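PDB 3BN1: GDP-perosamine synthase from Caulobacter crescentus, which transfers an amino group from L-glutamate to GDP-4-keto-6-deoxy-D-mannose with the help of pyridoxal 5'-phosphate, making GDP-perosamine for the lipopolysaccharide O-antigen. Local coordinates for residues 7-12 / 354-359; 45-50 / 162-167; 67-72 / 177-182; 140-145 / 156-161; 190-195 / 232-237. One frame throughout, in Å; residues are numbered along the deposited sequence.

How the contacts relate
The five contacts span an aspartate aminotransferase-type subunit. Contact 1 joins the N-terminal segment to the start of the last helix, so the other four lie between its segments in sequence; its centre is 25 to 33 Å from theirs. Contacts 3 and 4, with centres 12 Å apart, share the seven-stranded mixed sheet: helix 62-72 packs on strand 179-183, and helix 142-151 on the neighbouring strand 155-159. Segment 162-167 of contact 2 follows segment 156-161 of contact 4, and contact 2 touches contact 3 through Phe-47 and Phe-182. Contact 5 meets contact 3 through His-67 and Tyr-232, so contacts 2, 3 and 5 link the main sheet to the cofactor region and the dimer interface.

Contact 1. Residues 7-12 / 354-359; sequences PRISVA and AGLTEA
Leu-356 CD2 meets the one flat group that touches across this contact, the peptide carbonyl of Ser-10, whose O is 4.4 Å away, and beside it the aliphatic side chain of Ile-9. That carbonyl merely borders an apolar contact. The loop leading into helix 358-371, the last helix of this aminotransferase fold, packs here on the irregular N-terminal segment 7-12. Two branched aliphatic residues suit this buried spot because they fill it without asking for polar partners. Leu-356 points its side chain at the N-terminal segment, and with CD1 extended away from CA (chi2 168°) it is the other methyl, CD2, that meets Ile-9. The backbones stay well separated, with 8.1 Å between Ile-9 CA and Leu-356 CA, so the contact is made mainly by side chains.

Val-259 of helix 249-266 and Ile-361 also touch Leu-356, while Ile-9 rests on Pro-351 as well. Thr-357 suits the N-cap because its short hydroxyl side chain can bond a backbone N of the first turn; Asp-360 OD2 takes Thr-357 N in return, consistent with a capping box. Pro-7 O accepts a hydrogen bond from Arg-363 NH1 of the same helix, and at the centre Ile-9 CG2 lies 4.2 Å from Leu-356 CD2.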
# COMPACT_ATOMS: atom_id res chain seq x y z
N PRO A 7 20.72 -13.01 -25.36
CA PRO A 7 20.06 -12.69 -24.14
C PRO A 7 18.58 -13.04 -24.37
O PRO A 7 18.03 -13.08 -25.48
CB PRO A 7 20.23 -11.17 -24.07
CG PRO A 7 20.07 -10.77 -25.50
CD PRO A 7 20.80 -11.86 -26.27
N ARG A 8 17.92 -13.24 -23.25
CA ARG A 8 16.49 -13.47 -23.19
C ARG A 8 15.77 -12.19 -23.54
O ARG A 8 16.18 -11.06 -23.26
CB ARG A 8 16.10 -13.82 -21.75
CG ARG A 8 15.73 -15.28 -21.57
CD ARG A 8 15.18 -15.46 -20.19
NE ARG A 8 13.72 -15.45 -20.15
CZ ARG A 8 12.95 -16.37 -20.72
NH1 ARG A 8 13.51 -17.37 -21.42
NH2 ARG A 8 11.62 -16.29 -20.57
N ILE A 9 14.63 -12.39 -24.14
CA ILE A 9 13.80 -11.26 -24.47
C ILE A 9 12.68 -11.33 -23.40
O ILE A 9 12.00 -12.36 -23.23
CB ILE A 9 13.33 -11.46 -25.95
CG1 ILE A 9 14.39 -10.91 -26.92
CG2 ILE A 9 11.96 -10.82 -26.17
CD1 ILE A 9 14.31 -11.59 -28.31
N SER A 10 12.51 -10.24 -22.64
CA SER A 10 11.45 -10.19 -21.62
C SER A 10 10.20 -9.50 -22.15
O SER A 10 10.30 -8.64 -23.02
CB SER A 10 11.92 -9.51 -20.33
OG SER A 10 13.20 -8.95 -20.45
N VAL A 11 9.01 -9.90 -21.70
CA VAL A 11 7.77 -9.27 -22.21
C VAL A 11 7.70 -7.75 -21.97
O VAL A 11 7.13 -7.02 -22.78
CB VAL A 11 6.43 -9.90 -21.69
CG1 VAL A 11 6.04 -11.15 -22.45
CG2 VAL A 11 6.36 -10.04 -20.20
N ALA A 12 8.31 -7.30 -20.87
CA ALA A 12 8.33 -5.90 -20.48
C ALA A 12 9.63 -5.68 -19.75
O ALA A 12 10.42 -6.60 -19.59
CB ALA A 12 7.19 -5.61 -19.59
N ALA A 354 9.78 -0.66 -24.47
CA ALA A 354 10.66 0.32 -25.09
C ALA A 354 12.06 -0.10 -25.37
O ALA A 354 12.70 0.57 -26.17
CB ALA A 354 10.65 1.70 -24.35
N GLY A 355 12.56 -1.15 -24.72
CA GLY A 355 13.93 -1.60 -24.96
C GLY A 355 14.08 -2.60 -26.13
O GLY A 355 15.20 -3.00 -26.46
N LEU A 356 12.99 -2.99 -26.78
CA LEU A 356 13.07 -3.98 -27.88
C LEU A 356 13.54 -3.43 -29.22
O LEU A 356 13.06 -2.38 -29.65
CB LEU A 356 11.73 -4.68 -28.11
CG LEU A 356 11.19 -5.28 -26.81
CD1 LEU A 356 9.80 -5.59 -27.26
CD2 LEU A 356 12.03 -6.59 -26.56
N THR A 357 14.47 -4.17 -29.84
CA THR A 357 15.03 -3.85 -31.17
C THR A 357 14.30 -4.60 -32.28
O THR A 357 13.65 -5.61 -32.02
CB THR A 357 16.55 -4.19 -31.29
OG1 THR A 357 16.79 -5.60 -31.21
CG2 THR A 357 17.32 -3.49 -30.19
N GLU A 358 14.49 -4.14 -33.51
CA GLU A 358 13.90 -4.76 -34.68
C GLU A 358 14.40 -6.20 -34.75
O GLU A 358 13.65 -7.12 -35.05
CB GLU A 358 14.24 -3.99 -35.97
CG GLU A 358 13.45 -4.59 -37.09
CD GLU A 358 13.64 -3.91 -38.42
OE1 GLU A 358 14.34 -2.89 -38.41
OE2 GLU A 358 13.11 -4.35 -39.47
N ALA A 359 15.65 -6.41 -34.32
CA ALA A 359 16.22 -7.75 -34.36
C ALA A 359 15.51 -8.65 -33.37
O ALA A 359 15.19 -9.79 -33.69
CB ALA A 359 17.72 -7.71 -34.09

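Contact 2. Residues 45-50 / 162-167; sequences KAFADY and EAVGAT
Aliphatic-to-aromatic packing comes first: Val-164 sets one methyl, CG2, against two rings of helix 38-51. This methyl, Val-164 CG2, is 4.1 Å from Phe-47 CE1 and 4.0 Å from Tyr-50 CE2. Phe-47 and Tyr-50 are three residues apart, so the helix presents them on the same side; both carry CG anti to the backbone N (chi1 -164° and -179°), which reaches the rings out from the helix toward the turn. A compact, branched valine can set one methyl against both rings.

The second kind is a close approach of the tyrosine edge to backbone. Tyr-50 OH lies 3.2 Å from Gly-165 CA, which sits near the plane of the ring. Glycine, with no side chain, allows this close approach, and its positive phi (94°) is one that glycine adopts readily.

Hydrogen bonding holds each partner in shape, though none crosses between them. Residues 163-166 form a type II beta turn, closed by Ala-166 N to Ala-163 O at 3.0 Å, with Val-164 and Gly-165 at its corners. On the helix, Tyr-50 N bonds to Ala-46 O at 2.8 Å.

Just before the turn, Glu-162 OE2 bonds to O3 of the pyridoxal-lysine at position 188, which places the start of this loop at the cofactor. Helix 236-247 covers both rings through Leu-246, Phe-47 meets Phe-182 of strand 179-183 edge-to-face and also touches Met-197 and Thr-199 of strand 196-200, and the turn leads on into strand 167-168.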
# COMPACT_ATOMS: atom_id res chain seq x y z
N LYS A 45 0.61 16.90 -10.30
CA LYS A 45 0.33 18.03 -11.17
C LYS A 45 0.50 17.67 -12.64
O LYS A 45 -0.38 17.89 -13.47
CB LYS A 45 1.29 19.16 -10.82
CG LYS A 45 0.63 20.53 -10.79
CD LYS A 45 1.44 21.57 -11.57
CE LYS A 45 1.12 21.60 -13.07
NZ LYS A 45 0.68 22.93 -13.58
N ALA A 46 1.70 17.25 -12.98
CA ALA A 46 2.00 16.88 -14.37
C ALA A 46 1.06 15.81 -14.87
O ALA A 46 0.75 15.72 -16.06
CB ALA A 46 3.42 16.30 -14.40
N PHE A 47 0.66 14.91 -13.98
CA PHE A 47 -0.14 13.77 -14.47
C PHE A 47 -1.53 14.18 -14.77
O PHE A 47 -2.15 13.71 -15.70
CB PHE A 47 -0.15 12.62 -13.44
CG PHE A 47 -0.62 11.31 -14.03
CD1 PHE A 47 0.26 10.54 -14.79
CD2 PHE A 47 -1.96 10.95 -13.99
CE1 PHE A 47 -0.16 9.39 -15.43
CE2 PHE A 47 -2.39 9.78 -14.63
CZ PHE A 47 -1.47 8.96 -15.32
N ALA A 48 -2.04 15.04 -13.93
CA ALA A 48 -3.38 15.56 -14.11
C ALA A 48 -3.45 16.34 -15.43
O ALA A 48 -4.44 16.26 -16.17
CB ALA A 48 -3.70 16.45 -12.93
N ASP A 49 -2.41 17.11 -15.70
CA ASP A 49 -2.31 17.85 -16.96
C ASP A 49 -2.17 16.87 -18.12
O ASP A 49 -2.77 17.04 -19.17
CB ASP A 49 -1.05 18.76 -17.00
CG ASP A 49 -1.00 19.78 -15.88
OD1 ASP A 49 -2.06 20.14 -15.30
OD2 ASP A 49 0.13 20.24 -15.59
N TYR A 50 -1.35 15.84 -17.97
CA TYR A 50 -1.20 14.93 -19.10
C TYR A 50 -2.51 14.28 -19.45
O TYR A 50 -2.85 14.15 -20.62
CB TYR A 50 -0.14 13.93 -18.79
CG TYR A 50 0.10 12.98 -19.92
CD1 TYR A 50 0.70 13.39 -21.10
CD2 TYR A 50 -0.32 11.66 -19.82
CE1 TYR A 50 0.94 12.47 -22.14
CE2 TYR A 50 -0.06 10.73 -20.83
CZ TYR A 50 0.55 11.15 -22.00
OH TYR A 50 0.75 10.25 -23.02
N GLU A 162 -3.54 -0.09 -17.77
CA GLU A 162 -2.63 -0.48 -18.85
C GLU A 162 -2.62 0.51 -19.99
O GLU A 162 -2.09 0.19 -21.07
CB GLU A 162 -3.17 -1.83 -19.38
CG GLU A 162 -3.43 -2.79 -18.20
CD GLU A 162 -3.96 -4.16 -18.62
OE1 GLU A 162 -4.21 -4.38 -19.83
OE2 GLU A 162 -4.11 -5.05 -17.74
N ALA A 163 -3.24 1.67 -19.77
CA ALA A 163 -3.46 2.57 -20.87
C ALA A 163 -3.09 4.04 -20.67
O ALA A 163 -3.68 4.95 -21.25
CB ALA A 163 -4.97 2.45 -21.25
N VAL A 164 -2.02 4.29 -19.94
CA VAL A 164 -1.54 5.65 -19.78
C VAL A 164 -1.20 6.14 -21.20
O VAL A 164 -0.53 5.45 -22.00
CB VAL A 164 -0.30 5.75 -18.87
CG1 VAL A 164 0.83 4.91 -19.42
CG2 VAL A 164 0.14 7.20 -18.86
N GLY A 165 -1.69 7.32 -21.53
CA GLY A 165 -1.40 7.86 -22.85
C GLY A 165 -2.43 7.60 -23.94
O GLY A 165 -2.32 8.18 -25.01
N ALA A 166 -3.33 6.64 -23.73
CA ALA A 166 -4.30 6.29 -24.75
C ALA A 166 -5.32 7.43 -24.88
O ALA A 166 -5.52 8.22 -23.95
CB ALA A 166 -5.02 4.88 -24.37
N THR A 167 -5.98 7.54 -26.01
CA THR A 167 -7.00 8.59 -26.15
C THR A 167 -8.23 7.99 -26.84
O THR A 167 -8.17 6.95 -27.51
CB THR A 167 -6.52 9.79 -27.03
OG1 THR A 167 -6.14 9.28 -28.32
CG2 THR A 167 -5.37 10.53 -26.38

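Contact 3. Residues 67-72 / 177-182; sequences HLALVA and GDCATF
Cys-179 and Thr-181 approach Ala-69 through one atom each, placed by the first torsion. In Cys-179 the sulfur sits between the backbone N and the carbonyl carbon (chi1 55°), which carries SG to 4.0 Å from Ala-69 CB. Thr-181 places its hydroxyl in the corresponding position, and this turns the methyl instead to the helix: Thr-181 CG2 is 4.2 Å from Ala-69 CB. Two residues apart on a beta strand, these side chains emerge on the same face, whereas that of Ala-180 between them points away.

A single methyl thus meets both a sulfur and a methyl. Ala-69 is well suited to this buried place because its short side chain lets the helix come close to the strand, with 7.4 Å between Ala-69 CA and Cys-179 CA. Cysteine and the methyl face of threonine are small and largely apolar there, and no hydrogen bond joins the segments.

This is ordinary helix-on-sheet packing. Helix 62-72 lies over strand 179-183, which runs between strands 155-159 and 196-200; Met-209 of helix 203-213 also touches Cys-179, and helix 90-98 packs against Leu-70 and Val-71.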
# COMPACT_ATOMS: atom_id res chain seq x y z
N HIS A 67 -9.34 0.43 -4.97
CA HIS A 67 -10.05 0.35 -3.69
C HIS A 67 -10.38 1.76 -3.21
O HIS A 67 -11.53 2.05 -2.87
CB HIS A 67 -9.23 -0.45 -2.59
CG HIS A 67 -9.96 -0.62 -1.27
ND1 HIS A 67 -9.32 -0.81 -0.06
CD2 HIS A 67 -11.29 -0.67 -0.99
CE1 HIS A 67 -10.22 -0.93 0.91
NE2 HIS A 67 -11.43 -0.85 0.37
N LEU A 68 -9.36 2.61 -3.16
CA LEU A 68 -9.58 3.94 -2.68
C LEU A 68 -10.69 4.66 -3.48
O LEU A 68 -11.60 5.27 -2.91
CB LEU A 68 -8.28 4.74 -2.79
CG LEU A 68 -8.36 6.21 -2.34
CD1 LEU A 68 -8.76 6.26 -0.84
CD2 LEU A 68 -6.98 6.79 -2.53
N ALA A 69 -10.62 4.64 -4.81
CA ALA A 69 -11.63 5.38 -5.58
C ALA A 69 -13.06 4.84 -5.33
O ALA A 69 -14.06 5.59 -5.24
CB ALA A 69 -11.26 5.27 -7.07
N LEU A 70 -13.21 3.52 -5.23
CA LEU A 70 -14.55 2.95 -5.02
C LEU A 70 -15.08 3.42 -3.66
O LEU A 70 -16.25 3.78 -3.49
CB LEU A 70 -14.46 1.44 -4.95
CG LEU A 70 -14.17 0.86 -6.33
CD1 LEU A 70 -13.78 -0.62 -6.28
CD2 LEU A 70 -15.28 1.14 -7.39
N VAL A 71 -14.22 3.32 -2.66
CA VAL A 71 -14.68 3.71 -1.33
C VAL A 71 -15.10 5.19 -1.37
O VAL A 71 -16.20 5.54 -0.92
CB VAL A 71 -13.62 3.43 -0.26
CG1 VAL A 71 -14.10 4.03 1.08
CG2 VAL A 71 -13.39 1.87 -0.09
N ALA A 72 -14.27 6.04 -1.98
CA ALA A 72 -14.57 7.48 -2.14
C ALA A 72 -15.89 7.73 -2.86
O ALA A 72 -16.68 8.56 -2.44
CB ALA A 72 -13.48 8.18 -2.92
N GLY A 177 -14.42 8.63 -17.24
CA GLY A 177 -15.50 8.31 -16.28
C GLY A 177 -15.61 9.36 -15.14
O GLY A 177 -15.16 10.50 -15.24
N ASP A 178 -16.22 8.97 -14.03
CA ASP A 178 -16.27 9.83 -12.88
C ASP A 178 -14.88 9.93 -12.30
O ASP A 178 -14.44 10.98 -11.77
CB ASP A 178 -17.31 9.21 -11.96
CG ASP A 178 -18.71 9.36 -12.58
OD1 ASP A 178 -19.26 10.50 -12.55
OD2 ASP A 178 -19.26 8.35 -13.10
N CYS A 179 -14.14 8.82 -12.41
CA CYS A 179 -12.75 8.86 -11.96
C CYS A 179 -12.09 7.71 -12.68
O CYS A 179 -12.72 7.02 -13.51
CB CYS A 179 -12.59 8.70 -10.44
SG CYS A 179 -13.40 7.19 -9.83
N ALA A 180 -10.79 7.55 -12.49
CA ALA A 180 -10.14 6.43 -13.21
C ALA A 180 -8.91 6.13 -12.40
O ALA A 180 -8.43 7.00 -11.65
CB ALA A 180 -9.67 6.88 -14.58
N THR A 181 -8.33 4.95 -12.65
CA THR A 181 -7.10 4.57 -11.95
C THR A 181 -6.04 4.06 -12.93
O THR A 181 -6.32 3.61 -14.07
CB THR A 181 -7.36 3.54 -10.85
OG1 THR A 181 -7.77 2.36 -11.51
CG2 THR A 181 -8.55 3.97 -9.98
N PHE A 182 -4.80 4.22 -12.48
CA PHE A 182 -3.64 3.78 -13.22
C PHE A 182 -2.68 3.06 -12.31
O PHE A 182 -2.64 3.27 -11.08
CB PHE A 182 -2.88 4.98 -13.79
CG PHE A 182 -3.67 5.78 -14.76
CD1 PHE A 182 -4.53 6.81 -14.31
CD2 PHE A 182 -3.54 5.54 -16.12
CE1 PHE A 182 -5.30 7.53 -15.23
CE2 PHE A 182 -4.17 6.35 -17.06
CZ PHE A 182 -5.09 7.33 -16.62

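Contact 4. Residues 140-145 / 156-161; sequences CDMDPI and VIEDAA
Met-142 is folded back on itself: all three of its torsions lie near -60°, and the curled chain sends its terminal methyl to strand 155-159. Met-142 CE comes 3.8 Å from Val-156 CG1, and the two side chains pass one another in opposite directions. The same methyl, Met-142 CE, is 4.4 Å from Glu-158 CG, the aliphatic part of that residue. Methionine suits the place because its flexible, unbranched chain can curl to fit, while the branched Val-156 offers its CG1 methyl to that of Met-142. Ile-145, one turn further along the helix, also points toward the strand and shares in its burial.

The polar end of Glu-158 belongs to a different environment. Its buried carboxylate is gripped by four donors: OE1 takes His-134 NE2 and Gly-174 N, and OE2 takes Leu-176 N and Gly-177 N. That network fixes the head group, while its CH2 groups remain available for apolar packing.

The ends of the two segments are shaped locally. Asp-141, at the N-cap position, is the centre of an inverse gamma turn, with a weak bond from Met-142 N to Cys-140 O. Further along segment 156-161, Ala-161 N donates to Asp-159 OD1 at 3.2 Å, reaching the anti side of the carboxylate 31° out of its plane; this is an Asx turn, and Ser-91 OG holds the other oxygen, OD2.

Such helix-to-strand packing belongs to a beta-alpha-beta crossover, here strand 127-130, helix 142-151 and strand 155-159 in the main sheet of the aminotransferase fold.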
# COMPACT_ATOMS: atom_id res chain seq x y z
N CYS A 140 -11.87 1.27 -23.92
CA CYS A 140 -13.12 0.64 -24.31
C CYS A 140 -13.97 1.64 -25.07
O CYS A 140 -13.65 2.84 -25.13
CB CYS A 140 -13.94 0.34 -23.05
SG CYS A 140 -13.08 -0.80 -21.91
N ASP A 141 -15.06 1.15 -25.68
CA ASP A 141 -15.96 2.03 -26.41
C ASP A 141 -16.80 2.85 -25.45
O ASP A 141 -17.95 2.51 -25.13
CB ASP A 141 -16.84 1.22 -27.37
CG ASP A 141 -17.41 2.10 -28.51
OD1 ASP A 141 -17.08 3.30 -28.64
OD2 ASP A 141 -18.17 1.58 -29.33
N MET A 142 -16.18 3.92 -24.99
CA MET A 142 -16.75 4.77 -23.95
C MET A 142 -18.08 5.43 -24.11
O MET A 142 -18.89 5.46 -23.20
CB MET A 142 -15.72 5.73 -23.36
CG MET A 142 -14.53 5.02 -22.76
SD MET A 142 -15.01 3.96 -21.33
CE MET A 142 -15.78 5.15 -20.15
N ASP A 143 -18.31 5.95 -25.31
CA ASP A 143 -19.54 6.66 -25.50
C ASP A 143 -20.76 5.77 -25.24
O ASP A 143 -21.63 6.11 -24.45
CB ASP A 143 -19.49 7.33 -26.88
CG ASP A 143 -18.61 8.59 -26.90
OD1 ASP A 143 -18.14 9.03 -25.80
OD2 ASP A 143 -18.40 9.14 -28.00
N PRO A 144 -20.84 4.60 -25.84
CA PRO A 144 -22.03 3.79 -25.54
C PRO A 144 -22.13 3.43 -24.04
O PRO A 144 -23.21 3.26 -23.49
CB PRO A 144 -21.81 2.50 -26.36
CG PRO A 144 -20.69 2.76 -27.22
CD PRO A 144 -20.18 4.16 -27.08
N ILE A 145 -20.98 3.25 -23.42
CA ILE A 145 -20.98 2.80 -22.06
C ILE A 145 -21.47 3.99 -21.18
O ILE A 145 -22.22 3.83 -20.20
CB ILE A 145 -19.54 2.41 -21.67
CG1 ILE A 145 -19.01 1.22 -22.48
CG2 ILE A 145 -19.39 2.29 -20.13
CD1 ILE A 145 -17.58 0.80 -22.07
N VAL A 156 -19.10 5.67 -13.41
CA VAL A 156 -18.23 4.90 -14.28
C VAL A 156 -16.83 5.12 -13.72
O VAL A 156 -16.43 6.24 -13.42
CB VAL A 156 -18.31 5.37 -15.78
CG1 VAL A 156 -17.30 4.61 -16.68
CG2 VAL A 156 -19.72 5.16 -16.33
N ILE A 157 -16.09 4.03 -13.56
CA ILE A 157 -14.74 4.22 -13.10
C ILE A 157 -13.86 3.47 -14.08
O ILE A 157 -14.02 2.25 -14.28
CB ILE A 157 -14.52 3.65 -11.70
CG1 ILE A 157 -13.01 3.59 -11.41
CG2 ILE A 157 -15.27 2.29 -11.53
CD1 ILE A 157 -12.62 2.89 -10.13
N GLU A 158 -12.95 4.18 -14.72
CA GLU A 158 -12.08 3.47 -15.67
C GLU A 158 -10.91 2.79 -14.94
O GLU A 158 -10.11 3.41 -14.18
CB GLU A 158 -11.41 4.46 -16.62
CG GLU A 158 -12.30 5.47 -17.42
CD GLU A 158 -11.37 6.60 -18.02
OE1 GLU A 158 -10.41 6.23 -18.77
OE2 GLU A 158 -11.55 7.81 -17.68
N ASP A 159 -10.77 1.50 -15.19
CA ASP A 159 -9.54 0.84 -14.72
C ASP A 159 -8.59 1.12 -15.88
O ASP A 159 -8.56 0.40 -16.91
CB ASP A 159 -9.66 -0.67 -14.58
CG ASP A 159 -8.40 -1.27 -13.99
OD1 ASP A 159 -7.35 -0.58 -13.92
OD2 ASP A 159 -8.48 -2.44 -13.54
N ALA A 160 -7.81 2.19 -15.79
CA ALA A 160 -6.92 2.54 -16.91
C ALA A 160 -5.49 2.09 -16.68
O ALA A 160 -4.57 2.68 -17.25
CB ALA A 160 -6.95 4.06 -17.14
N ALA A 161 -5.31 1.08 -15.82
CA ALA A 161 -3.96 0.56 -15.47
C ALA A 161 -3.01 0.31 -16.63
O ALA A 161 -1.81 0.40 -16.46
CB ALA A 161 -4.04 -0.77 -14.59

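Contact 5. Residues 190-195 / 232-237; sequences ITTGEG and YRMTNI. With ACT (acetate ion), chain E.
Apolar packing is carried by Met-234, whose methyl CE lies 4.0 Å from Gly-195 CA. The chain runs out extended, with CG anti to the backbone N (chi1 -173°), and bends only at its last torsion, bringing the methyl to Gly-195. Glycine suits position 195, where Met-234 CE and Thr-192 OG1 both crowd the backbone. Phe-43 of helix 38-51 touches both Met-234 and Thr-192.

Hydrogen bonds stiffen the loop from within. Gly-193 N donates to Thr-191 OG1 at 2.9 Å, forming an ST turn, and Gly-193 suits its place, since its positive phi (89°) is one that glycine takes most easily. Thr-192 OG1 donates to Glu-194 O at 2.8 Å from above the carbonyl plane, the angle at the oxygen being 97°.

Charge is the third kind. Arg-233 holds an acetate, probably from the crystallisation liquor, at its edge with two side-by-side bonds: NH2 to O at 2.7 Å and NH1 to OXT at 3.0 Å. Arginine's planar pair of N-H groups matches the two oxygens of a carboxylate, and Gln-215 NE2 also bonds to this acetate. The NE of Arg-233 is engaged separately, in a salt bridge to Glu-194 OE2 of the second subunit.

Glu-194 of this chain makes the reciprocal pair with Arg-233 of that subunit, a symmetric exchange of salt bridges characteristic of a homodimer interface.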
# COMPACT_ATOMS: atom_id res chain seq x y z
N ILE A 190 4.37 3.42 -17.71
CA ILE A 190 5.14 4.34 -16.86
C ILE A 190 5.29 3.52 -15.57
O ILE A 190 4.35 2.90 -15.14
CB ILE A 190 4.31 5.63 -16.48
CG1 ILE A 190 4.55 6.78 -17.47
CG2 ILE A 190 4.70 6.14 -15.11
CD1 ILE A 190 5.78 6.59 -18.40
N THR A 191 6.48 3.43 -14.98
CA THR A 191 6.59 2.69 -13.75
C THR A 191 7.25 3.56 -12.68
O THR A 191 8.08 4.42 -12.99
CB THR A 191 7.46 1.45 -13.92
OG1 THR A 191 7.44 0.68 -12.71
CG2 THR A 191 8.93 1.90 -14.25
N THR A 192 6.84 3.34 -11.43
CA THR A 192 7.42 3.91 -10.21
C THR A 192 7.88 2.69 -9.35
O THR A 192 8.02 2.82 -8.14
CB THR A 192 6.47 4.77 -9.38
OG1 THR A 192 5.38 4.00 -8.87
CG2 THR A 192 5.92 5.93 -10.26
N GLY A 193 8.01 1.50 -9.96
CA GLY A 193 8.37 0.28 -9.23
C GLY A 193 7.04 -0.35 -8.75
O GLY A 193 6.61 -1.43 -9.21
N GLU A 194 6.39 0.34 -7.81
CA GLU A 194 5.04 0.06 -7.32
C GLU A 194 4.47 1.48 -7.21
O GLU A 194 5.13 2.36 -6.67
CB GLU A 194 5.01 -0.65 -5.94
CG GLU A 194 5.30 -2.16 -5.89
CD GLU A 194 4.15 -3.10 -6.36
OE1 GLU A 194 3.02 -2.69 -6.69
OE2 GLU A 194 4.42 -4.33 -6.42
N GLY A 195 3.27 1.72 -7.72
CA GLY A 195 2.72 3.04 -7.61
C GLY A 195 1.40 3.03 -8.33
O GLY A 195 1.14 2.12 -9.09
N TYR A 232 -2.54 4.54 1.94
CA TYR A 232 -2.34 4.26 0.54
C TYR A 232 -1.51 5.34 -0.12
O TYR A 232 -1.65 5.56 -1.29
CB TYR A 232 -3.70 4.15 -0.15
CG TYR A 232 -4.53 2.89 0.15
CD1 TYR A 232 -3.97 1.78 0.80
CD2 TYR A 232 -5.89 2.86 -0.15
CE1 TYR A 232 -4.74 0.63 1.06
CE2 TYR A 232 -6.65 1.72 0.05
CZ TYR A 232 -6.06 0.60 0.62
OH TYR A 232 -6.86 -0.48 0.82
N ARG A 233 -0.69 6.04 0.64
CA ARG A 233 0.08 7.15 0.08
C ARG A 233 1.27 6.69 -0.71
O ARG A 233 1.94 5.74 -0.33
CB ARG A 233 0.65 8.00 1.22
CG ARG A 233 -0.41 8.44 2.18
CD ARG A 233 0.25 9.11 3.41
NE ARG A 233 0.88 8.14 4.33
CZ ARG A 233 0.60 8.03 5.64
NH1 ARG A 233 -0.27 8.85 6.22
NH2 ARG A 233 1.26 7.13 6.41
N MET A 234 1.63 7.47 -1.72
CA MET A 234 2.83 7.21 -2.53
C MET A 234 4.05 7.87 -1.83
O MET A 234 3.90 8.96 -1.25
CB MET A 234 2.69 7.89 -3.91
CG MET A 234 3.85 7.49 -4.82
SD MET A 234 3.71 8.18 -6.45
CE MET A 234 2.51 7.03 -7.28
N THR A 235 5.23 7.26 -1.90
CA THR A 235 6.42 7.92 -1.38
C THR A 235 6.94 9.00 -2.37
O THR A 235 6.65 8.98 -3.60
CB THR A 235 7.60 6.97 -1.15
OG1 THR A 235 8.03 6.31 -2.38
CG2 THR A 235 7.25 6.03 -0.03
N ASN A 236 7.74 9.93 -1.84
CA ASN A 236 8.34 10.98 -2.65
C ASN A 236 9.33 10.31 -3.60
O ASN A 236 9.55 10.82 -4.70
CB ASN A 236 9.10 11.98 -1.75
CG ASN A 236 9.36 13.35 -2.42
OD1 ASN A 236 8.52 13.90 -3.14
ND2 ASN A 236 10.53 13.94 -2.12
N ILE A 237 9.94 9.21 -3.19
CA ILE A 237 10.87 8.47 -4.06
C ILE A 237 10.12 7.87 -5.27
O ILE A 237 10.55 8.06 -6.40
CB ILE A 237 11.64 7.30 -3.28
CG1 ILE A 237 12.80 7.91 -2.45
CG2 ILE A 237 12.16 6.28 -4.32
CD1 ILE A 237 13.71 6.94 -1.65
C ACT E . 0.84 7.43 9.58
O ACT E . 0.77 6.36 8.92
OXT ACT E . 0.28 8.58 9.13
CH3 ACT E . 1.53 7.44 10.92